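Local coordinates for cellulose binding protein (Clavibacter michiganensis, PDB 4JJO) that probably binds plant cell-wall polysaccharides and loosens the wall through its expansin module, the C-terminal part of a larger, predicted endo-cellulase, at residues I134-W145 and I162-D173. Sequence-based numbering, arbitrary orientation.
Sequences IDRVEIQAGRQW and IQDGPLTVKVTD
Lys170 lays its aliphatic end over one face of the Trp145 indole, crossing it at about a right angle. Lys170 CE sits 3.7 Å from the centroid of the six-membered ring of Trp145, and Lys170 NZ makes a cation-pi contact 3.6 Å from the centroid of its five-membered ring. A bend at chi3 (59°) turns the otherwise extended chain across the ring, while its CB packs against Trp145 CZ3. Glu138 runs alongside on the same sheet face, its OE1 against Lys170 CE at 3.5 Å; water 1 ties that oxygen to Lys170 O and Thr172 OG1. Strands 134-141 and 167-173 are antiparallel neighbours in the sheet of the expansin C-terminal domain, whose fold is immunoglobulin-like, and a classic beta bulge distorts their register: Asp135 N and Arg136 N both donate to Thr172 O. Beside it, Thr172 CG2 packs over one face of the Arg136 guanidinium, toward its rim. On the inner face, toward Leu125 and Val127 of strand 124-128, branched side chains mesh: Val137 CG1 meets Val169 CG1 at 3.9 Å, and Ile139 CD1 fits the corner formed by Ile162 CG2 and Leu167 CD2. From the loop ahead of strand 167-173, Gln163 stretches to the type II' turn, its OE1 accepting from Gly142 N at 2.9 Å.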
loop_
_atom_site.group_PDB
_atom_site.type_symbol
_atom_site.label_atom_id
_atom_site.label_comp_id
_atom_site.label_asym_id
_atom_site.label_seq_id
_atom_site.Cartn_x
_atom_site.Cartn_y
_atom_site.Cartn_z
ATOM N N ILE A 134 -0.386 -4.004 7.311
ATOM C CA ILE A 134 0.116 -5.358 7.476
ATOM C C ILE A 134 1.108 -5.368 8.632
ATOM O O ILE A 134 2.014 -4.539 8.683
ATOM C CB ILE A 134 0.801 -5.851 6.187
ATOM C CG1 ILE A 134 -0.242 -6.053 5.087
ATOM C CG2 ILE A 134 1.566 -7.140 6.436
ATOM C CD1 ILE A 134 0.349 -6.323 3.719
ATOM N N ASP A 135 0.928 -6.302 9.562
ATOM C CA ASP A 135 1.771 -6.366 10.749
ATOM C C ASP A 135 3.030 -7.185 10.485
ATOM O O ASP A 135 4.123 -6.819 10.913
ATOM C CB ASP A 135 1.003 -6.967 11.928
ATOM C CG ASP A 135 1.843 -7.036 13.191
ATOM O OD1 ASP A 135 1.894 -6.031 13.931
ATOM O OD2 ASP A 135 2.455 -8.096 13.443
ATOM N N ARG A 136 2.872 -8.304 9.792
ATOM C CA ARG A 136 4.018 -9.142 9.457
ATOM C C ARG A 136 3.772 -10.028 8.248
ATOM O O ARG A 136 2.635 -10.331 7.896
ATOM C CB ARG A 136 4.432 -9.997 10.658
ATOM C CG ARG A 136 3.285 -10.657 11.404
ATOM C CD ARG A 136 3.799 -11.317 12.671
ATOM N NE ARG A 136 2.942 -12.399 13.143
ATOM C CZ ARG A 136 1.844 -12.232 13.875
ATOM N NH1 ARG A 136 1.440 -11.016 14.222
ATOM N NH2 ARG A 136 1.139 -13.289 14.257
ATOM N N VAL A 137 4.869 -10.432 7.619
ATOM C CA VAL A 137 4.839 -11.293 6.444
ATOM C C VAL A 137 5.875 -12.385 6.646
ATOM O O VAL A 137 7.022 -12.098 6.976
ATOM C CB VAL A 137 5.169 -10.503 5.160
ATOM C CG1 VAL A 137 5.272 -11.435 3.962
ATOM C CG2 VAL A 137 4.124 -9.426 4.918
ATOM N N GLU A 138 5.463 -13.636 6.460
ATOM C CA GLU A 138 6.345 -14.776 6.692
ATOM C C GLU A 138 6.344 -15.738 5.510
ATOM O O GLU A 138 5.327 -15.916 4.840
ATOM C CB GLU A 138 5.911 -15.532 7.952
ATOM C CG GLU A 138 6.052 -14.747 9.244
ATOM C CD GLU A 138 5.258 -15.367 10.379
ATOM O OE1 GLU A 138 4.012 -15.360 10.303
ATOM O OE2 GLU A 138 5.878 -15.869 11.341
ATOM N N ILE A 139 7.494 -16.358 5.263
ATOM C CA ILE A 139 7.609 -17.401 4.251
ATOM C C ILE A 139 7.868 -18.742 4.926
ATOM O O ILE A 139 8.652 -18.831 5.870
ATOM C CB ILE A 139 8.743 -17.110 3.252
ATOM C CG1 ILE A 139 8.424 -15.848 2.448
ATOM C CG2 ILE A 139 8.942 -18.298 2.319
ATOM C CD1 ILE A 139 9.492 -15.467 1.440
ATOM N N GLN A 140 7.208 -19.785 4.437
ATOM C CA GLN A 140 7.315 -21.103 5.047
ATOM C C GLN A 140 8.700 -21.699 4.838
ATOM O O GLN A 140 9.247 -21.653 3.735
ATOM C CB GLN A 140 6.250 -22.043 4.483
ATOM C CG GLN A 140 6.082 -23.325 5.285
ATOM C CD GLN A 140 4.692 -23.919 5.148
ATOM O OE1 GLN A 140 4.100 -23.909 4.069
ATOM N NE2 GLN A 140 4.161 -24.430 6.250
ATOM N N ALA A 141 9.258 -22.247 5.913
ATOM C CA ALA A 141 10.553 -22.911 5.874
ATOM C C ALA A 141 10.424 -24.257 6.569
ATOM O O ALA A 141 10.570 -24.349 7.787
ATOM C CB ALA A 141 11.601 -22.061 6.558
ATOM N N GLY A 142 10.150 -25.297 5.788
ATOM C CA GLY A 142 9.823 -26.596 6.344
ATOM C C GLY A 142 8.436 -26.529 6.950
ATOM O O GLY A 142 7.447 -26.369 6.233
ATOM N N ARG A 143 8.364 -26.645 8.272
ATOM C CA ARG A 143 7.124 -26.369 8.983
ATOM C C ARG A 143 7.338 -25.247 9.999
ATOM O O ARG A 143 6.582 -25.107 10.962
ATOM C CB ARG A 143 6.565 -27.636 9.640
ATOM C CG ARG A 143 7.514 -28.365 10.574
ATOM C CD ARG A 143 6.788 -29.511 11.266
ATOM N NE ARG A 143 7.477 -29.969 12.471
ATOM C CZ ARG A 143 8.100 -31.139 12.604
ATOM N NH1 ARG A 143 8.143 -32.018 11.609
ATOM N NH2 ARG A 143 8.687 -31.436 13.754
ATOM N N GLN A 144 8.381 -24.454 9.768
ATOM C CA GLN A 144 8.595 -23.210 10.495
ATOM C C GLN A 144 8.223 -22.034 9.605
ATOM O O GLN A 144 7.757 -22.220 8.480
ATOM C CB GLN A 144 10.056 -23.078 10.923
ATOM C CG GLN A 144 10.323 -23.512 12.349
ATOM C CD GLN A 144 9.965 -24.958 12.592
ATOM O OE1 GLN A 144 10.690 -25.865 12.181
ATOM N NE2 GLN A 144 8.841 -25.185 13.266
ATOM N N TRP A 145 8.438 -20.826 10.112
ATOM C CA TRP A 145 8.170 -19.614 9.350
ATOM C C TRP A 145 9.331 -18.635 9.457
ATOM O O TRP A 145 9.806 -18.333 10.551
ATOM C CB TRP A 145 6.887 -18.952 9.848
ATOM C CG TRP A 145 5.675 -19.779 9.606
ATOM C CD1 TRP A 145 5.083 -20.643 10.482
ATOM C CD2 TRP A 145 4.902 -19.832 8.403
ATOM N NE1 TRP A 145 3.986 -21.231 9.896
ATOM C CE2 TRP A 145 3.854 -20.749 8.621
ATOM C CE3 TRP A 145 4.993 -19.193 7.164
ATOM C CZ2 TRP A 145 2.907 -21.041 7.644
ATOM C CZ3 TRP A 145 4.052 -19.485 6.197
ATOM C CH2 TRP A 145 3.023 -20.398 6.441
ATOM N N ILE A 162 15.753 -18.522 1.376
ATOM C CA ILE A 162 14.507 -19.270 1.443
ATOM C C ILE A 162 14.640 -20.567 0.661
ATOM O O ILE A 162 15.566 -20.735 -0.138
ATOM C CB ILE A 162 13.325 -18.463 0.883
ATOM C CG1 ILE A 162 13.629 -17.970 -0.535
ATOM C CG2 ILE A 162 13.018 -17.290 1.794
ATOM C CD1 ILE A 162 12.426 -17.402 -1.256
ATOM N N GLN A 163 13.706 -21.482 0.892
ATOM C CA GLN A 163 13.761 -22.798 0.277
ATOM C C GLN A 163 13.307 -22.761 -1.177
ATOM O O GLN A 163 12.552 -21.878 -1.589
ATOM C CB GLN A 163 12.912 -23.794 1.071
ATOM C CG GLN A 163 11.424 -23.491 1.082
ATOM C CD GLN A 163 10.657 -24.430 1.987
ATOM O OE1 GLN A 163 11.078 -24.709 3.110
ATOM N NE2 GLN A 163 9.530 -24.935 1.498
ATOM N N ASP A 164 13.785 -23.731 -1.947
ATOM C CA ASP A 164 13.439 -23.855 -3.354
ATOM C C ASP A 164 12.014 -24.380 -3.483
ATOM O O ASP A 164 11.429 -24.852 -2.508
ATOM C CB ASP A 164 14.422 -24.801 -4.044
ATOM C CG ASP A 164 14.194 -24.898 -5.539
ATOM O OD1 ASP A 164 13.578 -23.977 -6.115
ATOM O OD2 ASP A 164 14.642 -25.898 -6.138
ATOM N N GLY A 165 11.453 -24.288 -4.684
ATOM C CA GLY A 165 10.102 -24.758 -4.920
ATOM C C GLY A 165 9.066 -23.689 -4.634
ATOM O O GLY A 165 9.409 -22.526 -4.417
ATOM N N PRO A 166 7.784 -24.084 -4.622
ATOM C CA PRO A 166 6.656 -23.167 -4.424
ATOM C C PRO A 166 6.715 -22.480 -3.068
ATOM O O PRO A 166 7.027 -23.127 -2.068
ATOM C CB PRO A 166 5.429 -24.087 -4.496
ATOM C CG PRO A 166 5.913 -25.364 -5.096
ATOM C CD PRO A 166 7.345 -25.485 -4.714
ATOM N N LEU A 167 6.423 -21.184 -3.040
ATOM C CA LEU A 167 6.418 -20.430 -1.793
ATOM C C LEU A 167 5.052 -20.469 -1.128
ATOM O O LEU A 167 4.018 -20.385 -1.795
ATOM C CB LEU A 167 6.804 -18.969 -2.038
ATOM C CG LEU A 167 8.276 -18.638 -2.278
ATOM C CD1 LEU A 167 8.800 -19.365 -3.496
ATOM C CD2 LEU A 167 8.443 -17.132 -2.428
ATOM N N THR A 168 5.058 -20.601 0.192
ATOM C CA THR A 168 3.857 -20.399 0.987
ATOM C C THR A 168 4.077 -19.168 1.854
ATOM O O THR A 168 5.030 -19.108 2.634
ATOM C CB THR A 168 3.529 -21.614 1.871
ATOM O OG1 THR A 168 3.227 -22.742 1.042
ATOM C CG2 THR A 168 2.328 -21.316 2.756
ATOM N N VAL A 169 3.202 -18.181 1.699
ATOM C CA VAL A 169 3.367 -16.904 2.376
ATOM C C VAL A 169 2.221 -16.644 3.339
ATOM O O VAL A 169 1.052 -16.743 2.969
ATOM C CB VAL A 169 3.430 -15.746 1.363
ATOM C CG1 VAL A 169 3.561 -14.412 2.085
ATOM C CG2 VAL A 169 4.582 -15.948 0.394
ATOM N N LYS A 170 2.566 -16.309 4.577
ATOM C CA LYS A 170 1.569 -15.955 5.573
ATOM C C LYS A 170 1.602 -14.462 5.847
ATOM O O LYS A 170 2.632 -13.911 6.237
ATOM C CB LYS A 170 1.794 -16.718 6.873
ATOM C CG LYS A 170 0.779 -16.367 7.945
ATOM C CD LYS A 170 0.530 -17.530 8.879
ATOM C CE LYS A 170 1.803 -17.971 9.576
ATOM N NZ LYS A 170 1.536 -19.083 10.526
ATOM N N VAL A 171 0.459 -13.816 5.644
ATOM C CA VAL A 171 0.328 -12.388 5.876
ATOM C C VAL A 171 -0.688 -12.136 6.986
ATOM O O VAL A 171 -1.843 -12.559 6.900
ATOM C CB VAL A 171 -0.111 -11.656 4.598
ATOM C CG1 VAL A 171 -0.096 -10.153 4.814
ATOM C CG2 VAL A 171 0.797 -12.035 3.436
ATOM N N THR A 172 -0.240 -11.448 8.031
ATOM C CA THR A 172 -1.082 -11.126 9.175
ATOM C C THR A 172 -1.277 -9.616 9.225
ATOM O O THR A 172 -0.306 -8.865 9.170
ATOM C CB THR A 172 -0.429 -11.590 10.489
ATOM O OG1 THR A 172 -0.026 -12.960 10.374
ATOM C CG2 THR A 172 -1.392 -11.441 11.662
ATOM N N ASP A 173 -2.524 -9.165 9.329
ATOM C CA ASP A 173 -2.793 -7.731 9.314
ATOM C C ASP A 173 -2.816 -7.150 10.725
ATOM O O ASP A 173 -2.680 -7.875 11.706
ATOM C CB ASP A 173 -4.095 -7.414 8.562
ATOM C CG ASP A 173 -5.342 -7.899 9.288
ATOM O OD1 ASP A 173 -5.274 -8.217 10.495
ATOM O OD2 ASP A 173 -6.410 -7.941 8.638
HETATM O O HOH W 1 2.299 -13.524 8.990
HETATM O O HOH W 2 11.894 -20.927 2.942
HETATM O O HOH W 3 7.734 -21.621 1.187
HETATM O O HOH W 4 7.780 -26.473 3.772
#